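Local structure of Atg1 tMIT (Kluyveromyces marxianus, 4P1N) at residues Thr211-Tyr216 / Asn265-Leu270; Leu193-Asn198 / Ala217-Met222. The protein is the tandem MIT region of a serine/threonine protein kinase essential for autophagy, required for autophagosome formation and involved in cytoplasm-to-vacuole transport. All coordinates share one frame; numbering follows the deposited sequence.

Contact 1: Thr211-Tyr216 / Asn265-Leu270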
# COMPACT_ATOMS: atom_id res chain seq x y z
N THR B 211 -9.08 20.83 0.08
CA THR B 211 -10.02 19.97 -0.66
C THR B 211 -9.87 20.25 -2.14
O THR B 211 -9.72 19.33 -2.93
CB THR B 211 -11.48 20.22 -0.17
OG1 THR B 211 -11.55 19.93 1.23
CG2 THR B 211 -12.47 19.38 -0.90
N CYS B 212 -9.85 21.53 -2.49
CA CYS B 212 -9.67 21.94 -3.88
C CYS B 212 -8.33 21.49 -4.45
O CYS B 212 -8.29 21.05 -5.60
CB CYS B 212 -9.77 23.44 -4.02
SG CYS B 212 -11.36 24.10 -3.52
N GLU B 213 -7.27 21.57 -3.64
CA GLU B 213 -5.92 21.22 -4.07
C GLU B 213 -5.80 19.76 -4.42
O GLU B 213 -5.21 19.39 -5.43
CB GLU B 213 -4.87 21.55 -2.99
CG GLU B 213 -3.48 20.96 -3.29
CD GLU B 213 -2.36 21.47 -2.38
OE1 GLU B 213 -2.66 22.13 -1.36
OE2 GLU B 213 -1.17 21.19 -2.70
N LEU B 214 -6.35 18.92 -3.56
CA LEU B 214 -6.33 17.49 -3.77
C LEU B 214 -7.15 17.09 -4.98
O LEU B 214 -6.74 16.21 -5.73
CB LEU B 214 -6.84 16.78 -2.53
CG LEU B 214 -6.50 15.29 -2.58
CD1 LEU B 214 -5.54 14.96 -1.44
CD2 LEU B 214 -7.77 14.47 -2.52
N ALA B 215 -8.30 17.74 -5.19
CA ALA B 215 -9.09 17.47 -6.38
C ALA B 215 -8.32 17.79 -7.67
O ALA B 215 -8.20 16.93 -8.54
CB ALA B 215 -10.41 18.21 -6.34
N TYR B 216 -7.76 18.99 -7.79
CA TYR B 216 -6.98 19.29 -8.99
C TYR B 216 -5.84 18.27 -9.17
O TYR B 216 -5.60 17.82 -10.27
CB TYR B 216 -6.38 20.68 -8.95
CG TYR B 216 -7.37 21.82 -8.97
CD1 TYR B 216 -8.33 21.91 -9.97
CD2 TYR B 216 -7.29 22.84 -8.04
CE1 TYR B 216 -9.21 22.95 -10.01
CE2 TYR B 216 -8.17 23.91 -8.08
CZ TYR B 216 -9.14 23.95 -9.06
OH TYR B 216 -10.01 25.00 -9.11
N ASN B 265 -2.29 24.95 -14.07
CA ASN B 265 -2.21 26.40 -13.84
C ASN B 265 -3.23 26.85 -12.79
O ASN B 265 -2.92 27.67 -11.96
CB ASN B 265 -2.30 27.18 -15.15
CG ASN B 265 -0.98 27.18 -15.90
OD1 ASN B 265 0.10 27.25 -15.28
ND2 ASN B 265 -1.04 27.06 -17.22
N ARG B 266 -4.40 26.22 -12.79
CA ARG B 266 -5.38 26.46 -11.75
C ARG B 266 -4.83 26.07 -10.38
O ARG B 266 -4.99 26.79 -9.40
CB ARG B 266 -6.63 25.65 -12.07
CG ARG B 266 -7.85 25.94 -11.24
CD ARG B 266 -8.36 27.36 -11.40
NE ARG B 266 -8.05 28.12 -10.20
CZ ARG B 266 -7.74 29.41 -10.17
NH1 ARG B 266 -7.68 30.13 -11.30
NH2 ARG B 266 -7.47 29.98 -9.00
N LEU B 267 -4.16 24.91 -10.32
CA LEU B 267 -3.58 24.44 -9.08
C LEU B 267 -2.47 25.40 -8.56
O LEU B 267 -2.41 25.68 -7.36
CB LEU B 267 -3.06 23.01 -9.25
CG LEU B 267 -2.29 22.40 -8.09
CD1 LEU B 267 -3.09 22.38 -6.80
CD2 LEU B 267 -1.85 21.00 -8.43
N LYS B 268 -1.62 25.89 -9.44
CA LYS B 268 -0.57 26.85 -9.04
C LYS B 268 -1.16 28.15 -8.50
O LYS B 268 -0.68 28.72 -7.49
CB LYS B 268 0.34 27.17 -10.22
CG LYS B 268 1.23 26.00 -10.63
CD LYS B 268 2.13 26.38 -11.78
CE LYS B 268 2.97 25.19 -12.23
NZ LYS B 268 3.57 25.42 -13.57
N ALA B 269 -2.18 28.66 -9.17
CA ALA B 269 -2.87 29.89 -8.70
C ALA B 269 -3.42 29.66 -7.31
O ALA B 269 -3.22 30.46 -6.39
CB ALA B 269 -4.00 30.26 -9.64
N LEU B 270 -4.12 28.54 -7.15
CA LEU B 270 -4.67 28.20 -5.86
C LEU B 270 -3.57 28.11 -4.78
O LEU B 270 -3.75 28.59 -3.66
CB LEU B 270 -5.39 26.87 -5.96
CG LEU B 270 -6.46 26.49 -4.94
CD1 LEU B 270 -6.12 25.12 -4.36
CD2 LEU B 270 -6.75 27.50 -3.83
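Segments 211-216 of helix 209-227 and 265-270 of helix 250-273 run antiparallel, their axes 9.8 Å apart at closest and 157° between their directions, and Tyr216 gives the largest share of the buried surface. Its ring leaves the helix with CG anti to the carbonyl carbon (chi1 -66°), which turns it toward helix 250-273, where Arg266 crosses it obliquely: Arg266 CB sits over one face, offset toward the rim, and Arg266 CG presses to 3.2 Å from Tyr216 CZ, a tight approach. Arg266 starts with CG anti to its backbone N and then bends at chi2 and chi3, which leaves the Tyr216 hydroxyl at the edge of the guanidinium while the two planes stand 56° apart. Both polar ends are tied to Glu203 on helix 184-204: Tyr216 OH hydrogen-bonds one carboxylate oxygen and Arg266 NH2 forms a salt bridge with the other. At the base of the side chain Tyr216 CB meets Leu267 CB at 4.1 Å, while Leu270 CG lies at the ring edge by CE2. Leu270 CD1 reaches past the ring to 4.0 Å from Cys212 CB and 3.8 Å from Glu213 N. Glu213 stays extended, its CG 3.8 Å from Leu267 CD1, and its carboxylate continues to a salt bridge with Lys271. An alanine in place of Tyr216 would probably loosen this packing, losing the ring that Arg266 crosses and the hydroxyl bonded to Glu203. Antiparallel helices packed this way, with helix 184-204 as third partner, are characteristic of an MIT domain's three-helix bundle, here the second of the tandem pair.

Contact 2: Leu193-Asn198 / Ala217-Met222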
# COMPACT_ATOMS: atom_id res chain seq x y z
N LEU B 193 -12.14 15.67 -15.56
CA LEU B 193 -12.69 16.99 -15.84
C LEU B 193 -13.86 17.33 -14.91
O LEU B 193 -13.98 18.47 -14.48
CB LEU B 193 -13.11 17.11 -17.31
CG LEU B 193 -11.99 17.57 -18.27
CD1 LEU B 193 -10.63 16.97 -17.98
CD2 LEU B 193 -12.32 17.29 -19.72
N ASP B 194 -14.70 16.34 -14.56
CA ASP B 194 -15.73 16.56 -13.53
C ASP B 194 -15.13 16.95 -12.19
O ASP B 194 -15.61 17.85 -11.53
CB ASP B 194 -16.55 15.29 -13.27
CG ASP B 194 -17.45 14.93 -14.40
OD1 ASP B 194 -17.81 15.78 -15.24
OD2 ASP B 194 -17.82 13.74 -14.44
N ILE B 195 -14.09 16.24 -11.77
CA ILE B 195 -13.44 16.54 -10.50
C ILE B 195 -12.88 17.96 -10.48
O ILE B 195 -13.05 18.67 -9.48
CB ILE B 195 -12.31 15.56 -10.16
CG1 ILE B 195 -12.89 14.17 -9.85
CG2 ILE B 195 -11.54 16.06 -8.93
CD1 ILE B 195 -11.87 13.05 -9.91
N SER B 196 -12.22 18.38 -11.57
CA SER B 196 -11.68 19.75 -11.64
C SER B 196 -12.79 20.83 -11.76
O SER B 196 -12.64 21.93 -11.23
CB SER B 196 -10.66 19.91 -12.78
OG SER B 196 -9.37 19.46 -12.33
N ARG B 197 -13.85 20.50 -12.50
CA ARG B 197 -14.98 21.39 -12.62
C ARG B 197 -15.61 21.60 -11.25
O ARG B 197 -15.83 22.72 -10.86
CB ARG B 197 -16.01 20.84 -13.60
CG ARG B 197 -17.19 21.77 -13.81
CD ARG B 197 -18.29 21.12 -14.63
NE ARG B 197 -19.03 20.15 -13.82
CZ ARG B 197 -19.12 18.84 -14.06
NH1 ARG B 197 -18.56 18.29 -15.13
NH2 ARG B 197 -19.81 18.08 -13.23
N ASN B 198 -15.90 20.51 -10.53
CA ASN B 198 -16.38 20.61 -9.15
C ASN B 198 -15.40 21.35 -8.21
O ASN B 198 -15.83 22.06 -7.30
CB ASN B 198 -16.63 19.20 -8.56
CG ASN B 198 -17.91 18.53 -9.08
OD1 ASN B 198 -18.04 17.31 -8.97
ND2 ASN B 198 -18.82 19.28 -9.61
N ALA B 217 -5.14 17.94 -8.09
CA ALA B 217 -4.00 17.03 -8.20
C ALA B 217 -4.51 15.66 -8.69
O ALA B 217 -3.87 14.98 -9.53
CB ALA B 217 -3.28 16.91 -6.84
N THR B 218 -5.67 15.27 -8.18
CA THR B 218 -6.31 14.02 -8.61
C THR B 218 -6.62 14.01 -10.10
O THR B 218 -6.27 13.03 -10.78
CB THR B 218 -7.56 13.71 -7.80
OG1 THR B 218 -7.21 13.64 -6.42
CG2 THR B 218 -8.20 12.39 -8.27
N SER B 219 -7.22 15.09 -10.61
CA SER B 219 -7.46 15.21 -12.05
C SER B 219 -6.20 15.12 -12.86
O SER B 219 -6.19 14.60 -13.96
CB SER B 219 -8.10 16.53 -12.42
OG SER B 219 -9.37 16.68 -11.86
N LEU B 220 -5.13 15.71 -12.35
CA LEU B 220 -3.89 15.72 -13.07
C LEU B 220 -3.27 14.34 -13.08
O LEU B 220 -2.81 13.90 -14.11
CB LEU B 220 -2.90 16.70 -12.43
CG LEU B 220 -3.21 18.17 -12.71
CD1 LEU B 220 -2.30 19.00 -11.82
CD2 LEU B 220 -3.01 18.52 -14.18
N TRP B 221 -3.26 13.65 -11.94
CA TRP B 221 -2.77 12.27 -11.95
C TRP B 221 -3.52 11.45 -12.99
O TRP B 221 -2.90 10.72 -13.75
CB TRP B 221 -2.92 11.60 -10.61
CG TRP B 221 -2.05 12.13 -9.55
CD1 TRP B 221 -2.47 12.61 -8.33
CD2 TRP B 221 -0.62 12.19 -9.54
NE1 TRP B 221 -1.39 12.96 -7.58
CE2 TRP B 221 -0.24 12.71 -8.29
CE3 TRP B 221 0.37 11.81 -10.44
CZ2 TRP B 221 1.07 12.88 -7.93
CZ3 TRP B 221 1.70 12.00 -10.10
CH2 TRP B 221 2.04 12.54 -8.85
N MET B 222 -4.83 11.60 -13.04
CA MET B 222 -5.69 10.85 -13.97
C MET B 222 -5.36 11.10 -15.41
O MET B 222 -5.17 10.16 -16.17
CB MET B 222 -7.17 11.14 -13.74
CG MET B 222 -7.63 10.62 -12.39
SD MET B 222 -9.40 10.85 -12.12
CE MET B 222 -10.10 9.70 -13.26
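Leu193 opens the segment by turning from helix 209-227 at its CB, yet its end still packs on Leu223 farther along that helix and on Tyr259 of helix 250-273. One residue on, Asp194 looks to its own helix: OD1 takes a salt bridge from Arg197 NH1 at 2.6 Å, the donor approaching from above the carboxylate plane. Ile195 carries most of the apolar contact from this helix. Its CG1 lies beside the backbone N (chi1 -69°) and the chain runs on to CD1, which touches Met222 SD at 4.0 Å and Thr218 CG2 at 4.1 Å, crossing both side chains at about a right angle. Closer to the backbone, Ile195 CB rests 3.6 Å from Ser219 OG. Ser196 comes next, level with Ser219, their CA atoms 6.2 Å apart, the nearest such pair between the segments. Both hydroxyls sit anti to their carbonyl carbons, and Ser196 OG donates to Ser219 OG over 2.8 Å. Ser219 OG in turn bonds the carbonyl oxygen of Ala192, so one hydroxyl is gripped from two sides. The small serines are consistent with the close approach of the two segment axes, 8.5 Å, and the chain of bonds from Ser196 OG through Ser219 OG to Ala192 O gives the two buried hydroxyls partners inside the core, so polar groups are accommodated there without water being needed for these bonds.

How the contacts relate
Helix 209-227 is common to both contacts: contact 1 sets it against helix 250-273, contact 2 against helix 184-204, and together they join the three helices of one bundle. Both are mostly buried, but contact 1 lies farther out, its centre about 19 Å from the chain's centre against about 12 Å for contact 2. Contact 1 is the broader, burying 299 Å² against 195 Å², with large side chains whose charged or polar ends find partners beyond the interface. Contact 2 brings its segment axes closer and combines a serine-serine hydrogen bond with the packing of Ile195. The two meet directly, Tyr216 CD1 lying 3.6 Å from Ser196 OG and Leu267 packing on Leu220.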